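Local coordinates for protein fructose-bisphosphate aldolase (Slackia heliotrinireducens, PDB 4MOZ) that probably works as an aldolase of the DeoC/LacD family, a TIM-barrel enzyme whose eight parallel strands close into a barrel, at residues D7-P12 with D25-A30; V215-E218 with E224-A227; L238-G243 with H256-I261. All coordinates share one frame; numbering follows the deposited sequence.

Contact 1: D7-P12 with D25-A30; sequences DQVKVP and DNYMKA
Tyr27 O is hydrogen-bonded to Thr31 OG1, one turn further along the chain; toward Val9 the same residue offers only its ring and CB. No hydrogen bond crosses between 7-12 and 25-30. Val9 comes in from the loop with its side chain turned to the helix, and its two methyls divide the work. CG1, anti to the backbone N (chi1 176°), lies over one face of the Tyr27 ring, a CH-pi contact 4.3 Å from CG1 to the ring centroid and 26° off the normal. It sits towards the root of the ring, 3.9 Å from Tyr27 CG. The other methyl, CG2, reaches Tyr27 CD1 at 3.9 Å and also touches the selenium of Met28, a selenomethionine, with 4.1 Å between CG2 and SE. In that side chain the bend at chi2 (-68°) carries SE across to the valine methyl. Val9, buried, thus rests against two successive helix residues, with the ring at one methyl and both ring and selenium at the other. Close by, Asp25 OD1 forms a salt bridge with Arg6, while Val11 packs on Arg20, Tyr23 and Ile24. The N-terminal segment therefore lies along helix 20-30, which also meets the barrel, with Asn26 and Lys29 against Val139 of strand 138-145 and Asn26 ND2 bonded to Gly170 O.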
loop_
_atom_site.group_PDB
_atom_site.type_symbol
_atom_site.label_atom_id
_atom_site.label_comp_id
_atom_site.label_asym_id
_atom_site.label_seq_id
_atom_site.Cartn_x
_atom_site.Cartn_y
_atom_site.Cartn_z
ATOM N N ASP C 7 -32.932 11.628 24.950
ATOM C CA ASP C 7 -33.870 10.855 24.125
ATOM C C ASP C 7 -34.096 11.432 22.725
ATOM O O ASP C 7 -34.514 10.717 21.817
ATOM C CB ASP C 7 -35.215 10.700 24.844
ATOM C CG ASP C 7 -35.131 9.788 26.062
ATOM O OD1 ASP C 7 -34.013 9.507 26.548
ATOM O OD2 ASP C 7 -36.195 9.349 26.544
ATOM N N GLN C 8 -33.824 12.722 22.557
ATOM C CA GLN C 8 -34.000 13.387 21.265
ATOM C C GLN C 8 -32.820 13.220 20.305
ATOM O O GLN C 8 -32.923 13.569 19.127
ATOM C CB GLN C 8 -34.285 14.869 21.471
ATOM C CG GLN C 8 -35.683 15.168 21.975
ATOM C CD GLN C 8 -35.894 16.648 22.179
ATOM O OE1 GLN C 8 -35.449 17.213 23.173
ATOM N NE2 GLN C 8 -36.565 17.288 21.230
ATOM N N VAL C 9 -31.700 12.707 20.811
ATOM C CA VAL C 9 -30.534 12.406 19.978
ATOM C C VAL C 9 -30.838 11.177 19.118
ATOM O O VAL C 9 -31.116 10.097 19.642
ATOM C CB VAL C 9 -29.262 12.152 20.830
ATOM C CG1 VAL C 9 -28.082 11.750 19.955
ATOM C CG2 VAL C 9 -28.907 13.376 21.663
ATOM N N LYS C 10 -30.804 11.352 17.799
ATOM C CA LYS C 10 -30.942 10.226 16.877
ATOM C C LYS C 10 -29.619 9.475 16.740
ATOM O O LYS C 10 -28.651 9.983 16.165
ATOM C CB LYS C 10 -31.457 10.685 15.512
ATOM C CG LYS C 10 -32.959 10.895 15.476
ATOM C CD LYS C 10 -33.421 11.410 14.127
ATOM C CE LYS C 10 -34.889 11.796 14.178
ATOM N NZ LYS C 10 -35.284 12.612 12.998
ATOM N N VAL C 11 -29.583 8.268 17.297
ATOM C CA VAL C 11 -28.395 7.434 17.254
ATOM C C VAL C 11 -28.404 6.634 15.951
ATOM O O VAL C 11 -29.299 5.806 15.738
ATOM C CB VAL C 11 -28.321 6.499 18.483
ATOM C CG1 VAL C 11 -27.114 5.574 18.399
ATOM C CG2 VAL C 11 -28.283 7.315 19.771
ATOM N N PRO C 12 -27.416 6.891 15.066
ATOM C CA PRO C 12 -27.330 6.133 13.815
ATOM C C PRO C 12 -27.033 4.655 14.069
ATOM O O PRO C 12 -26.512 4.292 15.128
ATOM C CB PRO C 12 -26.175 6.808 13.063
ATOM C CG PRO C 12 -25.370 7.486 14.117
ATOM C CD PRO C 12 -26.337 7.893 15.185
ATOM N N ASP C 25 -23.623 10.782 25.192
ATOM C CA ASP C 25 -22.772 11.625 26.032
ATOM C C ASP C 25 -21.998 12.625 25.174
ATOM O O ASP C 25 -21.984 13.820 25.461
ATOM C CB ASP C 25 -21.783 10.780 26.842
ATOM C CG ASP C 25 -22.440 10.012 27.979
ATOM O OD1 ASP C 25 -23.621 10.261 28.301
ATOM O OD2 ASP C 25 -21.759 9.143 28.559
ATOM N N ASN C 26 -21.377 12.125 24.110
ATOM C CA ASN C 26 -20.511 12.944 23.259
ATOM C C ASN C 26 -21.275 13.930 22.384
ATOM O O ASN C 26 -20.817 15.055 22.156
ATOM C CB ASN C 26 -19.590 12.061 22.415
ATOM C CG ASN C 26 -18.502 11.396 23.244
ATOM O OD1 ASN C 26 -17.961 11.997 24.178
ATOM N ND2 ASN C 26 -18.171 10.154 22.903
ATOM N N TYR C 27 -22.439 13.505 21.902
ATOM C CA TYR C 27 -23.305 14.376 21.122
ATOM C C TYR C 27 -23.842 15.523 21.987
ATOM O O TYR C 27 -23.887 16.675 21.545
ATOM C CB TYR C 27 -24.457 13.581 20.520
ATOM C CG TYR C 27 -25.129 14.282 19.368
ATOM C CD1 TYR C 27 -26.132 15.227 19.585
ATOM C CD2 TYR C 27 -24.767 13.994 18.053
ATOM C CE1 TYR C 27 -26.750 15.868 18.521
ATOM C CE2 TYR C 27 -25.377 14.627 16.987
ATOM C CZ TYR C 27 -26.365 15.560 17.224
ATOM O OH TYR C 27 -26.966 16.189 16.162
HETATM N N MSE C 28 -24.238 15.197 23.218
HETATM C CA MSE C 28 -24.701 16.201 24.183
HETATM C C MSE C 28 -23.585 17.175 24.563
HETATM O O MSE C 28 -23.811 18.383 24.608
HETATM C CB MSE C 28 -25.282 15.541 25.442
HETATM C CG MSE C 28 -26.573 14.765 25.213
HETATM SE SE MSE C 28 -28.099 15.902 24.753
HETATM C CE MSE C 28 -28.507 16.584 26.541
ATOM N N LYS C 29 -22.387 16.653 24.827
ATOM C CA LYS C 29 -21.238 17.499 25.140
ATOM C C LYS C 29 -20.912 18.436 23.977
ATOM O O LYS C 29 -20.822 19.651 24.156
ATOM C CB LYS C 29 -20.014 16.655 25.474
ATOM C CG LYS C 29 -19.976 16.082 26.879
ATOM C CD LYS C 29 -18.682 15.304 27.051
ATOM C CE LYS C 29 -18.727 14.346 28.226
ATOM N NZ LYS C 29 -17.498 13.504 28.226
ATOM N N ALA C 30 -20.760 17.863 22.785
ATOM C CA ALA C 30 -20.351 18.619 21.599
ATOM C C ALA C 30 -21.313 19.746 21.259
ATOM O O ALA C 30 -20.884 20.831 20.865
ATOM C CB ALA C 30 -20.183 17.694 20.408
#

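Contact 2: V215-E218 with E224-A227; sequences VATE and ENLA
Asn225 reaches out of helix 222-232 to bind Val215 and Thr217 in a beta-alpha loop of the TIM barrel, the one that follows strand 208-210 and leads into that helix. Its CB points at the loop, and with CG anti to the carbonyl carbon (chi1 -84°) the amide is carried into the bend of the chain. CG itself stays back, 4.0 Å from both Val215 O and Thr217 OG1. OD1 is turned away from the main grip: its approach to Thr217 OG1, at 3.9 Å, is too long for a bond. The work is done by ND2, which donates twice. One bond goes to Thr217 OG1 at 3.3 Å; it is nearly straight (169°) and lies in the amide plane. The other goes from ND2 to Val215 O at 3.0 Å, shorter but more bent (135°). This carbonyl oxygen is tilted from the amide plane of Asn225, although it receives the donor within its own carbonyl plane. Between the two acceptors the chain passes close to the amide nitrogen, with Ala216 CA 4.1 Å from ND2, and Thr217 CG2 lies 4.0 Å from the same atom. Thr217 OG1 also takes a weak bond from Lys220 N, and Pro191 of helix 191-204 packs against Val215, Thr217 and Asn225. With its two N-H groups spent on a backbone carbonyl and a hydroxyl two residues apart, one buried amide ties an otherwise exposed loop to the helix by neutral hydrogen bonds, with no charge and little apolar packing.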
loop_
_atom_site.group_PDB
_atom_site.type_symbol
_atom_site.label_atom_id
_atom_site.label_comp_id
_atom_site.label_asym_id
_atom_site.label_seq_id
_atom_site.Cartn_x
_atom_site.Cartn_y
_atom_site.Cartn_z
ATOM N N VAL C 215 -21.788 31.014 -2.993
ATOM C CA VAL C 215 -21.977 32.375 -3.499
ATOM C C VAL C 215 -23.466 32.709 -3.665
ATOM O O VAL C 215 -24.305 31.815 -3.833
ATOM C CB VAL C 215 -21.242 32.621 -4.843
ATOM C CG1 VAL C 215 -19.732 32.560 -4.657
ATOM C CG2 VAL C 215 -21.705 31.643 -5.919
ATOM N N ALA C 216 -23.782 34.000 -3.595
ATOM C CA ALA C 216 -25.100 34.487 -3.978
ATOM C C ALA C 216 -25.246 34.367 -5.488
ATOM O O ALA C 216 -24.259 34.443 -6.226
ATOM C CB ALA C 216 -25.285 35.932 -3.544
ATOM N N THR C 217 -26.476 34.158 -5.937
ATOM C CA THR C 217 -26.793 34.139 -7.363
ATOM C C THR C 217 -27.881 35.180 -7.643
ATOM O O THR C 217 -28.389 35.814 -6.713
ATOM C CB THR C 217 -27.240 32.734 -7.831
ATOM O OG1 THR C 217 -28.239 32.219 -6.940
ATOM C CG2 THR C 217 -26.056 31.771 -7.858
ATOM N N GLU C 218 -28.233 35.364 -8.915
ATOM C CA GLU C 218 -29.313 36.283 -9.288
ATOM C C GLU C 218 -30.600 35.914 -8.554
ATOM O O GLU C 218 -31.313 36.782 -8.050
ATOM C CB GLU C 218 -29.555 36.269 -10.804
ATOM C CG GLU C 218 -28.304 36.420 -11.668
ATOM C CD GLU C 218 -27.615 37.772 -11.526
ATOM O OE1 GLU C 218 -28.300 38.789 -11.265
ATOM O OE2 GLU C 218 -26.375 37.819 -11.687
ATOM N N GLU C 224 -29.824 31.538 1.302
ATOM C CA GLU C 224 -30.910 30.842 0.614
ATOM C C GLU C 224 -30.389 29.647 -0.187
ATOM O O GLU C 224 -31.017 28.587 -0.204
ATOM C CB GLU C 224 -31.695 31.804 -0.279
ATOM C CG GLU C 224 -32.622 32.726 0.499
ATOM C CD GLU C 224 -33.287 33.779 -0.369
ATOM O OE1 GLU C 224 -32.814 34.026 -1.502
ATOM O OE2 GLU C 224 -34.289 34.368 0.094
ATOM N N ASN C 225 -29.237 29.831 -0.833
ATOM C CA ASN C 225 -28.540 28.752 -1.536
ATOM C C ASN C 225 -28.081 27.632 -0.598
ATOM O O ASN C 225 -28.145 26.453 -0.952
ATOM C CB ASN C 225 -27.357 29.306 -2.337
ATOM C CG ASN C 225 -27.770 29.848 -3.698
ATOM O OD1 ASN C 225 -28.655 29.299 -4.353
ATOM N ND2 ASN C 225 -27.115 30.920 -4.138
ATOM N N LEU C 226 -27.638 28.013 0.600
ATOM C CA LEU C 226 -27.212 27.062 1.628
ATOM C C LEU C 226 -28.336 26.136 2.106
ATOM O O LEU C 226 -28.075 24.998 2.505
ATOM C CB LEU C 226 -26.600 27.801 2.826
ATOM C CG LEU C 226 -25.921 26.964 3.918
ATOM C CD1 LEU C 226 -24.710 26.212 3.377
ATOM C CD2 LEU C 226 -25.523 27.829 5.105
ATOM N N ALA C 227 -29.577 26.625 2.074
ATOM C CA ALA C 227 -30.745 25.816 2.448
ATOM C C ALA C 227 -30.836 24.514 1.648
ATOM O O ALA C 227 -31.213 23.475 2.191
ATOM C CB ALA C 227 -32.029 26.621 2.310
#

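Contact 3: L238-G243 with H256-I261; sequences LVCAGG and HDQIYI
Gln258 meets Cys240 flat-on within a beta-alpha-beta unit of the TIM barrel, where strand 237-240 is followed by helix 248-260 and then by the parallel strand 266-269. Cys240 points outward from the strand to the helix, and Gln258 points back at it. The glutamine runs extended beyond CG (chi2 164°), long enough to bring its amide to the backbone at Ala241. There the cysteine side chain lies over one face of the amide, its CB-SG bond almost parallel to the line from OE1 to NE2. CB rests above the oxygen side, 3.4 Å from Gln258 OE1, and SG above the nitrogen side, 3.7 Å from Gln258 NE2. These are packing contacts. The bond is made in the amide plane instead: Gln258 NE2 donates to Ala241 O at 2.9 Å, with an N-H...O angle of 162°. The approach to the acceptor is less regular, because the donor stands 61° out of the carbonyl plane and does not lie on a lone pair. Face packing on one residue and an in-plane bond to the next together limit the rotation of the amide. Leu226 of the neighbouring helix 222-232 packs on both Gln258 and Cys240. One turn earlier on helix 248-260, Gln254 OE1 accepts a bond from Gly243 N, so two glutamines hold the backbone of Ala241 and Gly243. Cys240 has a further polar neighbour: its SG accepts a weak hydrogen bond from the next backbone nitrogen, Ala241 N, at 3.1 Å.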
loop_
_atom_site.group_PDB
_atom_site.type_symbol
_atom_site.label_atom_id
_atom_site.label_comp_id
_atom_site.label_asym_id
_atom_site.label_seq_id
_atom_site.Cartn_x
_atom_site.Cartn_y
_atom_site.Cartn_z
ATOM N N LEU C 238 -25.376 20.343 9.028
ATOM C CA LEU C 238 -24.449 21.154 8.253
ATOM C C LEU C 238 -23.948 22.322 9.091
ATOM O O LEU C 238 -24.737 23.033 9.715
ATOM C CB LEU C 238 -25.120 21.655 6.974
ATOM C CG LEU C 238 -24.326 22.582 6.049
ATOM C CD1 LEU C 238 -24.810 22.414 4.618
ATOM C CD2 LEU C 238 -24.413 24.039 6.495
ATOM N N VAL C 239 -22.636 22.512 9.120
ATOM C CA VAL C 239 -22.079 23.701 9.752
ATOM C C VAL C 239 -21.350 24.515 8.701
ATOM O O VAL C 239 -20.776 23.968 7.758
ATOM C CB VAL C 239 -21.186 23.397 10.983
ATOM C CG1 VAL C 239 -21.886 22.433 11.932
ATOM C CG2 VAL C 239 -19.834 22.847 10.577
ATOM N N CYS C 240 -21.400 25.828 8.853
ATOM C CA CYS C 240 -20.816 26.712 7.871
ATOM C C CYS C 240 -19.841 27.678 8.542
ATOM O O CYS C 240 -19.427 27.459 9.687
ATOM C CB CYS C 240 -21.932 27.453 7.140
ATOM S SG CYS C 240 -21.463 28.038 5.505
ATOM N N ALA C 241 -19.467 28.734 7.825
ATOM C CA ALA C 241 -18.544 29.738 8.349
ATOM C C ALA C 241 -18.916 31.143 7.870
ATOM O O ALA C 241 -19.433 31.317 6.766
ATOM C CB ALA C 241 -17.109 29.397 7.956
ATOM N N GLY C 242 -18.667 32.137 8.713
ATOM C CA GLY C 242 -18.758 33.533 8.298
ATOM C C GLY C 242 -17.427 34.004 7.734
ATOM O O GLY C 242 -16.397 33.350 7.934
ATOM N N GLY C 243 -17.450 35.136 7.027
ATOM C CA GLY C 243 -16.240 35.729 6.449
ATOM C C GLY C 243 -15.253 36.176 7.515
ATOM O O GLY C 243 -15.649 36.727 8.546
ATOM N N HIS C 256 -26.175 34.026 11.761
ATOM C CA HIS C 256 -27.591 34.015 12.080
ATOM C C HIS C 256 -28.407 33.614 10.873
ATOM O O HIS C 256 -29.275 32.739 10.966
ATOM C CB HIS C 256 -28.021 35.384 12.613
ATOM C CG HIS C 256 -29.354 35.371 13.324
ATOM N ND1 HIS C 256 -30.523 35.527 12.674
ATOM C CD2 HIS C 256 -29.673 35.203 14.672
ATOM C CE1 HIS C 256 -31.540 35.468 13.556
ATOM N NE2 HIS C 256 -31.018 35.267 14.779
ATOM N N ASP C 257 -28.117 34.233 9.730
ATOM C CA ASP C 257 -28.773 33.890 8.466
ATOM C C ASP C 257 -28.568 32.429 8.080
ATOM O O ASP C 257 -29.501 31.773 7.621
ATOM C CB ASP C 257 -28.289 34.801 7.334
ATOM C CG ASP C 257 -28.761 36.238 7.494
ATOM O OD1 ASP C 257 -29.638 36.505 8.345
ATOM O OD2 ASP C 257 -28.251 37.109 6.763
ATOM N N GLN C 258 -27.349 31.928 8.270
ATOM C CA GLN C 258 -27.019 30.547 7.926
ATOM C C GLN C 258 -27.871 29.549 8.704
ATOM O O GLN C 258 -28.302 28.537 8.152
ATOM C CB GLN C 258 -25.528 30.270 8.146
ATOM C CG GLN C 258 -24.627 30.883 7.080
ATOM C CD GLN C 258 -23.162 30.939 7.480
ATOM O OE1 GLN C 258 -22.772 30.478 8.560
ATOM N NE2 GLN C 258 -22.338 31.512 6.607
ATOM N N ILE C 259 -28.120 29.841 9.979
ATOM C CA ILE C 259 -28.936 28.970 10.815
ATOM C C ILE C 259 -30.413 29.063 10.426
ATOM O O ILE C 259 -31.030 28.055 10.081
ATOM C CB ILE C 259 -28.766 29.274 12.320
ATOM C CG1 ILE C 259 -27.325 28.995 12.766
ATOM C CG2 ILE C 259 -29.752 28.451 13.146
ATOM C CD1 ILE C 259 -26.973 29.536 14.138
ATOM N N TYR C 260 -30.967 30.270 10.465
ATOM C CA TYR C 260 -32.416 30.443 10.378
ATOM C C TYR C 260 -32.946 30.509 8.948
ATOM O O TYR C 260 -34.096 30.158 8.706
ATOM C CB TYR C 260 -32.884 31.621 11.251
ATOM C CG TYR C 260 -32.543 31.416 12.720
ATOM C CD1 TYR C 260 -33.295 30.546 13.518
ATOM C CD2 TYR C 260 -31.447 32.060 13.302
ATOM C CE1 TYR C 260 -32.974 30.339 14.855
ATOM C CE2 TYR C 260 -31.119 31.861 14.638
ATOM C CZ TYR C 260 -31.882 31.001 15.411
ATOM O OH TYR C 260 -31.560 30.799 16.736
ATOM N N ILE C 261 -32.105 30.926 8.006
ATOM C CA ILE C 261 -32.478 30.911 6.591
ATOM C C ILE C 261 -31.843 29.712 5.878
ATOM O O ILE C 261 -32.512 29.011 5.110
ATOM C CB ILE C 261 -32.118 32.238 5.877
ATOM C CG1 ILE C 261 -32.835 33.418 6.553
ATOM C CG2 ILE C 261 -32.465 32.168 4.393
ATOM C CD1 ILE C 261 -32.308 34.787 6.169
#

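Contact 1 lies apart, its centre about 21 Å from that of contact 3 and about 30 Å from that of contact 2; buried although about 17 Å from the chain's centre, it joins the N-terminal loop to helix 20-30 by apolar packing alone. Contacts 2 and 3 belong to successive units of the barrel and touch, Leu226 CD1 packing on Leu238 CD2 at 3.8 Å. In both, a helix side-chain amide binds backbone carbonyl oxygen. In contact 2, the most exposed, this amide fastens a surface loop, with a hydroxyl as second acceptor. In contact 3, partly buried and nearest the chain's centre, it reaches the backbone at Ala241 and packs on a buried cysteine.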